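Local coordinates for macrophage migration inhibitory factor (Plasmodium berghei, PDB 2WKB), which belongs to the macrophage migration inhibitory factor family of small trimeric alpha/beta proteins, each subunit laying two helices across a beta sheet, at residues E[17-22]-E[85-90]; E[78-83]-E[95-100]; E[25-28]-E[34-37]. All blocks are in the same frame, centred on the assembly; numbering follows the deposited sequence.

How the contacts relate
The three contacts tie the two long helices of one subunit to each other, to the sheet and to a connecting loop. Contact 1 joins helix 13-31 to the end of helix 73-88, and contact 2 sets an earlier part of helix 73-88 on strand 95-100, their centres about 11 Å apart. They touch directly: Val90 CG1 lies 3.6 Å from Val95 CG2. Contact 3, further along helix 13-31, packs the loop that leads to strand 39-44 against the helix. Its centre is about 16 Å from that of contact 1 and about 15 Å from that of contact 2. Across the helix pair, Ala26 CB meets Lys79 CG at 3.5 Å, joining contacts 2 and 3.

Contact 1 of 3, residues E[17-22]-E[85-90]; sequences QNTLSE and SNHLSV
Glu22 and His87 meet across the two helices that cover one side of the sheet in the MIF fold, near the end of helix 73-88. The imidazole reaches over to helix 13-31 and gives its NE2 proton to Glu22 OE1 over 2.9 Å, with an N-H...O angle of 157°. The acceptor lies close to the ring plane, at the edge of the imidazole, but the carboxylate receives the bond from above, 47° out of its own plane. The two planes stand 71° apart. Glu22 extends beyond CG, which carries its carboxylate across the groove to the ring.

Deeper in the groove, the Thr19 and His87 side chains run alongside one another, pointing opposite ways. Thr19 OG1 approaches the root of the imidazole, 3.6 Å from His87 CB, while its hydrogen bond goes to Lys15 O within its own helix. Leu88 CD1 lies 4.0 Å from Thr19 OG1, and the leucine also packs on Ile9, Ile11 and Cys58. At the outer side a water accepts a 2.8 Å hydrogen bond from Asn86 ND2. The O atom of this water is 3.5 Å from Glu22 OE1, to which it donates a weak hydrogen bond.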
ATOM      1  N   GLN E  17     -18.594  -3.631  -1.532  1.00 14.17           N
ATOM      2  CA  GLN E  17     -18.872  -4.528  -0.381  1.00 14.84           C
ATOM      3  C   GLN E  17     -19.228  -5.900  -0.855  1.00 15.31           C
ATOM      4  O   GLN E  17     -18.705  -6.853  -0.360  1.00 13.11           O
ATOM      5  CB  GLN E  17     -19.933  -3.940   0.585  1.00 14.36           C
ATOM      6  CG  GLN E  17     -19.440  -2.657   1.240  1.00 16.06           C
ATOM      7  CD  GLN E  17     -18.124  -2.906   2.072  1.00 16.66           C
ATOM      8  OE1 GLN E  17     -17.061  -2.296   1.799  1.00 19.37           O
ATOM      9  NE2 GLN E  17     -18.196  -3.800   3.012  1.00 12.24           N
ATOM     10  N   ASN E  18     -20.166  -5.994  -1.810  1.00 14.50           N
ATOM     11  CA  ASN E  18     -20.593  -7.294  -2.333  1.00 16.52           C
ATOM     12  C   ASN E  18     -19.486  -8.077  -2.988  1.00 16.79           C
ATOM     13  O   ASN E  18     -19.375  -9.307  -2.782  1.00 15.96           O
ATOM     14  CB  ASN E  18     -21.719  -7.089  -3.370  1.00 17.24           C
ATOM     15  CG  ASN E  18     -23.028  -6.634  -2.725  1.00 25.08           C
ATOM     16  OD1 ASN E  18     -23.220  -6.760  -1.510  1.00 28.21           O
ATOM     17  ND2 ASN E  18     -23.938  -6.087  -3.555  1.00 31.60           N
ATOM     18  N   THR E  19     -18.642  -7.357  -3.724  1.00 13.89           N
ATOM     19  CA  THR E  19     -17.516  -7.978  -4.407  1.00 14.83           C
ATOM     20  C   THR E  19     -16.482  -8.505  -3.379  1.00 12.31           C
ATOM     21  O   THR E  19     -16.055  -9.654  -3.483  1.00 12.93           O
ATOM     22  CB  THR E  19     -16.822  -6.966  -5.371  1.00 15.43           C
ATOM     23  OG1 THR E  19     -17.767  -6.609  -6.378  1.00 18.80           O
ATOM     24  CG2 THR E  19     -15.649  -7.641  -6.086  1.00 15.37           C
ATOM     25  N   LEU E  20     -16.150  -7.699  -2.390  1.00 12.37           N
ATOM     26  CA  LEU E  20     -15.171  -8.117  -1.351  1.00 12.25           C
ATOM     27  C   LEU E  20     -15.766  -9.299  -0.579  1.00 13.95           C
ATOM     28  O   LEU E  20     -15.045 -10.234  -0.219  1.00 13.65           O
ATOM     29  CB  LEU E  20     -14.812  -6.962  -0.401  1.00 12.01           C
ATOM     30  CG  LEU E  20     -14.069  -5.765  -1.103  1.00 13.79           C
ATOM     31  CD1 LEU E  20     -13.967  -4.531  -0.158  1.00 14.18           C
ATOM     32  CD2 LEU E  20     -12.634  -6.266  -1.614  1.00 12.79           C
ATOM     33  N   SER E  21     -17.074  -9.286  -0.295  1.00 13.47           N
ATOM     34  CA  SER E  21     -17.644 -10.385   0.486  1.00 15.72           C
ATOM     35  C   SER E  21     -17.565 -11.693  -0.287  1.00 14.41           C
ATOM     36  O   SER E  21     -17.271 -12.750   0.276  1.00 15.05           O
ATOM     37  CB  SER E  21     -19.141  -9.987   0.866  1.00 15.68           C
ATOM     38  OG  SER E  21     -19.750 -11.161   1.360  1.00 24.79           O
ATOM     39  N   GLU E  22     -17.731 -11.627  -1.606  1.00 14.85           N
ATOM     40  CA  GLU E  22     -17.656 -12.778  -2.464  1.00 15.90           C
ATOM     41  C   GLU E  22     -16.219 -13.328  -2.547  1.00 15.76           C
ATOM     42  O   GLU E  22     -16.013 -14.556  -2.518  1.00 14.67           O
ATOM     43  CB  GLU E  22     -18.180 -12.467  -3.873  1.00 17.39           C
ATOM     44  CG  GLU E  22     -19.735 -12.294  -3.883  1.00 24.85           C
ATOM     45  CD  GLU E  22     -20.332 -12.285  -5.310  1.00 34.77           C
ATOM     46  OE1 GLU E  22     -19.686 -12.837  -6.241  1.00 32.34           O
ATOM     47  OE2 GLU E  22     -21.450 -11.711  -5.469  1.00 40.00           O
ATOM     48  N   SER E  85     -14.159 -10.417 -13.237  1.00 22.74           N
ATOM     49  CA  SER E  85     -14.583 -10.220 -14.599  1.00 27.36           C
ATOM     50  C   SER E  85     -16.142 -10.181 -14.633  1.00 28.70           C
ATOM     51  O   SER E  85     -16.718  -9.441 -15.442  1.00 29.22           O
ATOM     52  CB  SER E  85     -13.993 -11.274 -15.534  1.00 27.32           C
ATOM     53  OG  SER E  85     -14.530 -12.511 -15.198  1.00 35.25           O
ATOM     54  N   ASN E  86     -16.804 -10.906 -13.734  1.00 27.11           N
ATOM     55  CA  ASN E  86     -18.257 -10.808 -13.555  1.00 31.51           C
ATOM     56  C   ASN E  86     -18.684  -9.435 -13.034  1.00 31.50           C
ATOM     57  O   ASN E  86     -19.410  -8.686 -13.738  1.00 34.19           O
ATOM     58  CB  ASN E  86     -18.812 -12.004 -12.710  1.00 31.42           C
ATOM     59  CG  ASN E  86     -20.347 -11.907 -12.448  1.00 38.91           C
ATOM     60  OD1 ASN E  86     -21.097 -11.437 -13.310  1.00 41.22           O
ATOM     61  ND2 ASN E  86     -20.800 -12.355 -11.256  1.00 40.81           N
ATOM     62  N   HIS E  87     -18.231  -9.049 -11.849  1.00 30.07           N
ATOM     63  CA  HIS E  87     -18.703  -7.823 -11.217  1.00 30.50           C
ATOM     64  C   HIS E  87     -18.166  -6.509 -11.821  1.00 30.12           C
ATOM     65  O   HIS E  87     -18.859  -5.468 -11.807  1.00 29.22           O
ATOM     66  CB  HIS E  87     -18.416  -7.841  -9.702  1.00 30.81           C
ATOM     67  CG  HIS E  87     -19.266  -8.810  -8.940  1.00 36.48           C
ATOM     68  ND1 HIS E  87     -20.612  -8.601  -8.720  1.00 41.91           N
ATOM     69  CD2 HIS E  87     -18.976 -10.013  -8.385  1.00 39.54           C
ATOM     70  CE1 HIS E  87     -21.113  -9.635  -8.057  1.00 43.98           C
ATOM     71  NE2 HIS E  87     -20.138 -10.503  -7.836  1.00 40.15           N
ATOM     72  N   LEU E  88     -16.918  -6.524 -12.304  1.00 28.13           N
ATOM     73  CA  LEU E  88     -16.268  -5.276 -12.728  1.00 27.09           C
ATOM     74  C   LEU E  88     -16.090  -5.147 -14.205  1.00 25.81           C
ATOM     75  O   LEU E  88     -15.574  -4.112 -14.672  1.00 26.30           O
ATOM     76  CB  LEU E  88     -14.914  -5.095 -12.061  1.00 26.85           C
ATOM     77  CG  LEU E  88     -14.920  -4.529 -10.619  1.00 29.18           C
ATOM     78  CD1 LEU E  88     -15.798  -5.262  -9.632  1.00 32.92           C
ATOM     79  CD2 LEU E  88     -13.483  -4.569 -10.148  1.00 31.15           C
ATOM     80  N   SER E  89     -16.502  -6.191 -14.908  1.00 26.17           N
ATOM     81  CA  SER E  89     -16.308  -6.421 -16.344  1.00 28.71           C
ATOM     82  C   SER E  89     -14.895  -6.158 -16.807  1.00 28.79           C
ATOM     83  O   SER E  89     -14.695  -5.654 -17.910  1.00 29.91           O
ATOM     84  CB  SER E  89     -17.277  -5.599 -17.203  1.00 29.76           C
ATOM     85  OG  SER E  89     -18.529  -5.461 -16.556  1.00 32.72           O
ATOM     86  N   VAL E  90     -13.900  -6.413 -15.948  1.00 26.61           N
ATOM     87  CA  VAL E  90     -12.508  -6.276 -16.389  1.00 24.33           C
ATOM     88  C   VAL E  90     -12.182  -7.516 -17.278  1.00 25.70           C
ATOM     89  O   VAL E  90     -12.718  -8.614 -17.047  1.00 25.70           O
ATOM     90  CB  VAL E  90     -11.612  -6.199 -15.151  1.00 25.20           C
ATOM     91  CG1 VAL E  90     -11.795  -7.465 -14.326  1.00 21.38           C
ATOM     92  CG2 VAL E  90     -10.120  -6.007 -15.510  1.00 22.59           C
TER
HETATM   93  O   HOH W   1     -19.161 -13.867  -9.540  1.00 36.30           O

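Contact 2 of 3, residues E[78-83]-E[95-100]; sequences DKITKI and VYIEFR
The 78-83 segment of helix 73-88 passes over strand 95-100, the two segment axes approaching to 9.3 Å with 144° between their directions, and the backbones come nearest where Thr81 CA stands 6.5 Å from Val95 CA. Ile97 contributes the most buried surface of the strand residues. Its CG1 branch leaves beside the backbone N and continues extended (chi2 170°), which lifts CD1 off the strand toward the helix. There the Ile97 CD1 methyl is received by two successive residues of the helix: Ile80 CG2 at 3.9 Å, in an apolar contact between obliquely set branches, and Thr81 OG1 at 3.5 Å.

The Thr81 hydroxyl also meets the neighbouring strand residue on this face, with Val95 CG1 3.8 Å from Thr81 OG1. Both contacts place a methyl beside an oxygen whose hydrogen bond is made inside the helix, to Ala77 O, so a polar atom is accommodated in a buried, otherwise apolar layer. No hydrogen bond joins helix and strand here.

Strand 58-63, helix 73-88 and strand 95-100 form a beta-alpha-beta unit, and this contact is the seam between its helix and its second strand. Ile97 packs additionally on Leu62 of the first strand and on Ala77, while Ile80 touches Ile23 of helix 13-31. Along the other edge of the strand, residues 97-100 pair antiparallel with a strand of the third subunit, carrying the sheet across the trimer interface.

On the helix, one turn is bridged by a salt bridge: Lys82 curls back, and Asp78 OD1 receives Lys82 NZ through its syn lone pair, at 2.6 Å. The same ammonium group makes a weak hydrogen bond to Phe114 O of the third subunit, and Asp78 packs on that phenylalanine.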
ATOM      1  N   ASP E  78      -7.921 -18.272  -9.918  1.00 14.10           N
ATOM      2  CA  ASP E  78      -8.905 -18.546 -10.968  1.00 16.67           C
ATOM      3  C   ASP E  78     -10.270 -18.052 -10.449  1.00 16.70           C
ATOM      4  O   ASP E  78     -10.960 -17.301 -11.134  1.00 16.22           O
ATOM      5  CB  ASP E  78      -8.913 -20.028 -11.257  1.00 16.39           C
ATOM      6  CG  ASP E  78      -9.856 -20.435 -12.438  1.00 26.31           C
ATOM      7  OD1 ASP E  78     -10.712 -19.667 -12.897  1.00 28.63           O
ATOM      8  OD2 ASP E  78      -9.701 -21.558 -12.930  1.00 28.00           O
ATOM      9  N   LYS E  79     -10.624 -18.375  -9.211  1.00 17.02           N
ATOM     10  CA  LYS E  79     -11.933 -17.933  -8.708  1.00 16.00           C
ATOM     11  C   LYS E  79     -12.053 -16.420  -8.599  1.00 15.30           C
ATOM     12  O   LYS E  79     -13.122 -15.806  -8.931  1.00 16.10           O
ATOM     13  CB  LYS E  79     -12.264 -18.525  -7.356  1.00 16.55           C
ATOM     14  CG  LYS E  79     -13.647 -18.026  -6.888  1.00 21.20           C
ATOM     15  CD  LYS E  79     -14.817 -18.689  -7.765  1.00 29.42           C
ATOM     16  CE  LYS E  79     -16.273 -18.443  -7.192  1.00 29.36           C
ATOM     17  NZ  LYS E  79     -17.244 -19.067  -8.164  1.00 35.53           N
ATOM     18  N   ILE E  80     -11.008 -15.789  -8.097  1.00 13.74           N
ATOM     19  CA  ILE E  80     -11.012 -14.317  -8.009  1.00 14.04           C
ATOM     20  C   ILE E  80     -11.131 -13.666  -9.409  1.00 14.86           C
ATOM     21  O   ILE E  80     -11.852 -12.641  -9.582  1.00 13.49           O
ATOM     22  CB  ILE E  80      -9.754 -13.837  -7.217  1.00 12.78           C
ATOM     23  CG1 ILE E  80      -9.915 -14.256  -5.743  1.00 14.33           C
ATOM     24  CG2 ILE E  80      -9.549 -12.250  -7.333  1.00 14.68           C
ATOM     25  CD1 ILE E  80      -8.607 -14.022  -4.899  1.00 18.28           C
ATOM     26  N   THR E  81     -10.398 -14.206 -10.369  1.00 13.87           N
ATOM     27  CA  THR E  81     -10.462 -13.649 -11.744  1.00 16.23           C
ATOM     28  C   THR E  81     -11.944 -13.700 -12.214  1.00 15.72           C
ATOM     29  O   THR E  81     -12.466 -12.682 -12.798  1.00 15.90           O
ATOM     30  CB  THR E  81      -9.549 -14.401 -12.698  1.00 13.71           C
ATOM     31  OG1 THR E  81      -8.202 -14.278 -12.235  1.00 17.14           O
ATOM     32  CG2 THR E  81      -9.599 -13.841 -14.149  1.00 17.61           C
ATOM     33  N   LYS E  82     -12.595 -14.815 -11.995  1.00 17.02           N
ATOM     34  CA  LYS E  82     -14.026 -14.966 -12.380  1.00 19.66           C
ATOM     35  C   LYS E  82     -14.977 -14.005 -11.690  1.00 21.24           C
ATOM     36  O   LYS E  82     -15.801 -13.324 -12.361  1.00 19.56           O
ATOM     37  CB  LYS E  82     -14.539 -16.392 -12.160  1.00 21.45           C
ATOM     38  CG  LYS E  82     -13.723 -17.432 -12.815  1.00 26.18           C
ATOM     39  CD  LYS E  82     -13.893 -17.540 -14.295  1.00 36.00           C
ATOM     40  CE  LYS E  82     -13.622 -19.022 -14.693  1.00 40.93           C
ATOM     41  NZ  LYS E  82     -12.172 -19.318 -15.054  1.00 35.86           N
ATOM     42  N   ILE E  83     -14.828 -13.863 -10.374  1.00 18.72           N
ATOM     43  CA  ILE E  83     -15.570 -12.863  -9.639  1.00 18.76           C
ATOM     44  C   ILE E  83     -15.344 -11.428 -10.188  1.00 17.59           C
ATOM     45  O   ILE E  83     -16.311 -10.630 -10.396  1.00 18.74           O
ATOM     46  CB  ILE E  83     -15.201 -12.880  -8.133  1.00 19.15           C
ATOM     47  CG1 ILE E  83     -15.699 -14.186  -7.477  1.00 17.52           C
ATOM     48  CG2 ILE E  83     -15.745 -11.604  -7.406  1.00 20.07           C
ATOM     49  CD1 ILE E  83     -15.064 -14.459  -6.051  1.00 15.83           C
ATOM     50  N   VAL E  95      -6.374  -8.615 -15.261  1.00 18.23           N
ATOM     51  CA  VAL E  95      -6.418  -9.037 -13.842  1.00 17.15           C
ATOM     52  C   VAL E  95      -5.069  -9.638 -13.505  1.00 18.25           C
ATOM     53  O   VAL E  95      -4.537 -10.514 -14.244  1.00 17.28           O
ATOM     54  CB  VAL E  95      -7.489 -10.075 -13.574  1.00 17.25           C
ATOM     55  CG1 VAL E  95      -7.501 -10.553 -12.085  1.00 16.45           C
ATOM     56  CG2 VAL E  95      -8.867  -9.459 -13.935  1.00 16.66           C
ATOM     57  N   TYR E  96      -4.496  -9.181 -12.392  1.00 16.68           N
ATOM     58  CA  TYR E  96      -3.187  -9.734 -11.991  1.00 18.12           C
ATOM     59  C   TYR E  96      -3.330  -9.996 -10.496  1.00 19.29           C
ATOM     60  O   TYR E  96      -3.792  -9.130  -9.778  1.00 16.16           O
ATOM     61  CB  TYR E  96      -2.091  -8.707 -12.288  1.00 18.93           C
ATOM     62  CG  TYR E  96      -0.669  -9.070 -11.851  1.00 21.19           C
ATOM     63  CD1 TYR E  96       0.064 -10.047 -12.509  1.00 27.92           C
ATOM     64  CD2 TYR E  96      -0.039  -8.350 -10.818  1.00 28.20           C
ATOM     65  CE1 TYR E  96       1.408 -10.347 -12.116  1.00 28.69           C
ATOM     66  CE2 TYR E  96       1.287  -8.621 -10.434  1.00 30.52           C
ATOM     67  CZ  TYR E  96       1.987  -9.648 -11.068  1.00 32.84           C
ATOM     68  OH  TYR E  96       3.288  -9.926 -10.655  1.00 36.50           O
ATOM     69  N   ILE E  97      -2.977 -11.208 -10.054  1.00 16.93           N
ATOM     70  CA  ILE E  97      -3.194 -11.602  -8.686  1.00 17.32           C
ATOM     71  C   ILE E  97      -1.848 -11.986  -8.101  1.00 18.13           C
ATOM     72  O   ILE E  97      -1.141 -12.813  -8.697  1.00 19.66           O
ATOM     73  CB  ILE E  97      -4.140 -12.726  -8.633  1.00 17.12           C
ATOM     74  CG1 ILE E  97      -5.507 -12.193  -9.182  1.00 19.74           C
ATOM     75  CG2 ILE E  97      -4.323 -13.228  -7.110  1.00 14.13           C
ATOM     76  CD1 ILE E  97      -6.374 -13.266  -9.374  1.00 20.50           C
ATOM     77  N   GLU E  98      -1.490 -11.396  -6.969  1.00 17.33           N
ATOM     78  CA  GLU E  98      -0.244 -11.674  -6.326  1.00 18.92           C
ATOM     79  C   GLU E  98      -0.452 -12.138  -4.891  1.00 18.83           C
ATOM     80  O   GLU E  98      -1.273 -11.555  -4.160  1.00 18.18           O
ATOM     81  CB  GLU E  98       0.558 -10.401  -6.374  1.00 19.48           C
ATOM     82  CG  GLU E  98       1.874 -10.466  -5.747  1.00 26.40           C
ATOM     83  CD  GLU E  98       2.549  -9.097  -5.826  1.00 29.76           C
ATOM     84  OE1 GLU E  98       2.990  -8.762  -6.936  1.00 36.25           O
ATOM     85  OE2 GLU E  98       2.554  -8.387  -4.804  1.00 30.01           O
ATOM     86  N   PHE E  99       0.297 -13.187  -4.484  1.00 18.23           N
ATOM     87  CA  PHE E  99       0.196 -13.788  -3.147  1.00 19.15           C
ATOM     88  C   PHE E  99       1.577 -13.594  -2.451  1.00 23.52           C
ATOM     89  O   PHE E  99       2.606 -13.969  -2.972  1.00 21.64           O
ATOM     90  CB  PHE E  99      -0.085 -15.305  -3.187  1.00 18.94           C
ATOM     91  CG  PHE E  99      -1.385 -15.720  -3.822  1.00 16.13           C
ATOM     92  CD1 PHE E  99      -2.497 -15.890  -3.034  1.00 17.43           C
ATOM     93  CD2 PHE E  99      -1.487 -15.944  -5.191  1.00 16.56           C
ATOM     94  CE1 PHE E  99      -3.753 -16.307  -3.593  1.00 15.70           C
ATOM     95  CE2 PHE E  99      -2.751 -16.350  -5.750  1.00 15.98           C
ATOM     96  CZ  PHE E  99      -3.863 -16.522  -4.921  1.00 15.46           C
ATOM     97  N   ARG E 100       1.607 -12.971  -1.291  1.00 29.29           N
ATOM     98  CA  ARG E 100       2.868 -12.808  -0.514  1.00 35.90           C
ATOM     99  C   ARG E 100       2.632 -13.393   0.849  1.00 39.70           C
ATOM    100  O   ARG E 100       1.607 -13.100   1.450  1.00 39.75           O
ATOM    101  CB  ARG E 100       3.197 -11.360  -0.313  1.00 36.26           C
ATOM    102  CG  ARG E 100       2.852 -10.422  -1.420  1.00 41.00           C
ATOM    103  CD  ARG E 100       3.254  -8.975  -1.029  1.00 46.25           C
ATOM    104  NE  ARG E 100       2.259  -8.309  -0.164  1.00 47.38           N
ATOM    105  CZ  ARG E 100       2.349  -7.046   0.265  1.00 47.96           C
ATOM    106  NH1 ARG E 100       3.387  -6.286  -0.094  1.00 49.12           N
ATOM    107  NH2 ARG E 100       1.391  -6.520   1.035  1.00 48.44           N
TER

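Contact 3 of 3, residues E[25-28]-E[34-37]; sequences DAIS and PVAY
Val35 folds back against Ile27 and Ser28, where the loop between helix 13-31 and strand 39-44 packs back on the helix. Strands 4-7 and 39-44 are parallel neighbours in the sheet, so the helix and this loop complete a beta-alpha-beta crossover, and the contact lies on its return path to the sheet.

Methyl packing dominates the interface. The Ile27 and Val35 side chains stand roughly perpendicular, and Val35 CG1 comes to 3.8 Å from Ile27 CG2. Rotation about the first bond of Val35 (chi1 -76°) sets CG1 beside the backbone N, and the same Val35 CG1 methyl makes a van der Waals contact with the backbone of the next helix residue, 3.7 Å from Ser28 N. Ser28 CB completes this small seat, 3.8 Å from Val35 CG1 and 4.1 Å from Val35 CG2, so both methyls of the valine lie against the serine. Ile27 is buried and continues the packing inward, touching Leu76 of helix 73-88 as well as Cys3, Ile38 and Ile65.

Polar interactions run to residues beside the contact, and no hydrogen bond links the two segments directly. Ser28 OG is hydrogen-bonded to the carbonyl O of Lys33, the residue just before Pro34, which ties the helix to the start of the loop. Beyond the valine, Ala36 O is hydrogen-bonded to Ser51 OG of the second subunit.

Van der Waals contact with the proline is looser. The backbones approach most closely there, with Ser28 CA 5.5 Å from Pro34 CA, but the bond from CA to CB of Pro34 points away from the helix. With Ser28 OG anti to the backbone N (chi1 178°), the hydroxyl is turned toward the loop, where it meets Lys33 O and where Ser28 OG lies 4.1 Å from Pro34 CA.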
ATOM      1  N   ASP E  25     -15.562 -15.115   0.655  1.00 15.12           N
ATOM      2  CA  ASP E  25     -16.246 -16.419   0.592  1.00 15.87           C
ATOM      3  C   ASP E  25     -15.348 -17.388  -0.219  1.00 15.92           C
ATOM      4  O   ASP E  25     -15.130 -18.579   0.167  1.00 14.70           O
ATOM      5  CB  ASP E  25     -17.599 -16.340  -0.147  1.00 15.44           C
ATOM      6  CG  ASP E  25     -18.681 -15.651   0.648  1.00 21.55           C
ATOM      7  OD1 ASP E  25     -18.553 -15.605   1.918  1.00 20.99           O
ATOM      8  OD2 ASP E  25     -19.637 -15.133  -0.051  1.00 21.95           O
ATOM      9  N   ALA E  26     -14.824 -16.901  -1.329  1.00 14.19           N
ATOM     10  CA  ALA E  26     -13.939 -17.760  -2.150  1.00 14.86           C
ATOM     11  C   ALA E  26     -12.702 -18.191  -1.395  1.00 13.96           C
ATOM     12  O   ALA E  26     -12.300 -19.346  -1.516  1.00 16.81           O
ATOM     13  CB  ALA E  26     -13.522 -17.046  -3.516  1.00 14.34           C
ATOM     14  N   ILE E  27     -12.067 -17.272  -0.668  1.00 12.83           N
ATOM     15  CA  ILE E  27     -10.846 -17.593   0.120  1.00 14.67           C
ATOM     16  C   ILE E  27     -11.237 -18.666   1.195  1.00 16.66           C
ATOM     17  O   ILE E  27     -10.577 -19.736   1.366  1.00 16.98           O
ATOM     18  CB  ILE E  27     -10.309 -16.337   0.810  1.00 13.96           C
ATOM     19  CG1 ILE E  27      -9.729 -15.331  -0.232  1.00 14.73           C
ATOM     20  CG2 ILE E  27      -9.152 -16.708   1.838  1.00 15.64           C
ATOM     21  CD1 ILE E  27      -9.363 -13.965   0.363  1.00 17.44           C
ATOM     22  N   SER E  28     -12.291 -18.363   1.954  1.00 16.74           N
ATOM     23  CA  SER E  28     -12.713 -19.291   3.020  1.00 19.42           C
ATOM     24  C   SER E  28     -13.080 -20.623   2.409  1.00 20.68           C
ATOM     25  O   SER E  28     -12.720 -21.670   2.965  1.00 21.80           O
ATOM     26  CB  SER E  28     -13.989 -18.695   3.700  1.00 18.43           C
ATOM     27  OG  SER E  28     -14.451 -19.603   4.712  1.00 21.63           O
ATOM     28  N   PRO E  34     -12.327 -20.642   8.303  1.00 27.26           N
ATOM     29  CA  PRO E  34     -12.916 -19.308   8.472  1.00 27.34           C
ATOM     30  C   PRO E  34     -11.931 -18.175   8.147  1.00 29.47           C
ATOM     31  O   PRO E  34     -10.725 -18.328   8.332  1.00 32.99           O
ATOM     32  CB  PRO E  34     -13.279 -19.277   9.958  1.00 27.41           C
ATOM     33  CG  PRO E  34     -13.508 -20.703  10.314  1.00 28.44           C
ATOM     34  CD  PRO E  34     -12.535 -21.494   9.487  1.00 26.61           C
ATOM     35  N   VAL E  35     -12.462 -17.052   7.667  1.00 27.93           N
ATOM     36  CA  VAL E  35     -11.674 -15.870   7.308  1.00 29.49           C
ATOM     37  C   VAL E  35     -11.981 -14.754   8.275  1.00 28.30           C
ATOM     38  O   VAL E  35     -12.050 -13.584   7.898  1.00 29.08           O
ATOM     39  CB  VAL E  35     -12.009 -15.337   5.928  1.00 29.30           C
ATOM     40  CG1 VAL E  35     -11.390 -16.200   4.880  1.00 28.43           C
ATOM     41  CG2 VAL E  35     -13.508 -15.200   5.764  1.00 27.88           C
ATOM     42  N   ALA E  36     -12.182 -15.128   9.525  1.00 27.29           N
ATOM     43  CA  ALA E  36     -12.561 -14.180  10.548  1.00 24.65           C
ATOM     44  C   ALA E  36     -11.557 -13.049  10.734  1.00 24.02           C
ATOM     45  O   ALA E  36     -11.965 -11.926  11.029  1.00 27.15           O
ATOM     46  CB  ALA E  36     -12.797 -14.899  11.872  1.00 23.25           C
ATOM     47  N   TYR E  37     -10.258 -13.308  10.600  1.00 22.74           N
ATOM     48  CA  TYR E  37      -9.360 -12.232  10.883  1.00 23.97           C
ATOM     49  C   TYR E  37      -8.983 -11.461   9.618  1.00 21.56           C
ATOM     50  O   TYR E  37      -8.092 -10.634   9.643  1.00 23.11           O
ATOM     51  CB  TYR E  37      -8.101 -12.748  11.600  1.00 24.73           C
ATOM     52  CG  TYR E  37      -8.447 -13.166  13.025  1.00 29.39           C
ATOM     53  CD1 TYR E  37      -8.447 -12.228  14.077  1.00 34.22           C
ATOM     54  CD2 TYR E  37      -8.788 -14.491  13.321  1.00 31.74           C
ATOM     55  CE1 TYR E  37      -8.772 -12.599  15.378  1.00 34.94           C
ATOM     56  CE2 TYR E  37      -9.125 -14.864  14.618  1.00 35.04           C
ATOM     57  CZ  TYR E  37      -9.115 -13.916  15.640  1.00 37.11           C
ATOM     58  OH  TYR E  37      -9.453 -14.268  16.936  1.00 39.05           O
TER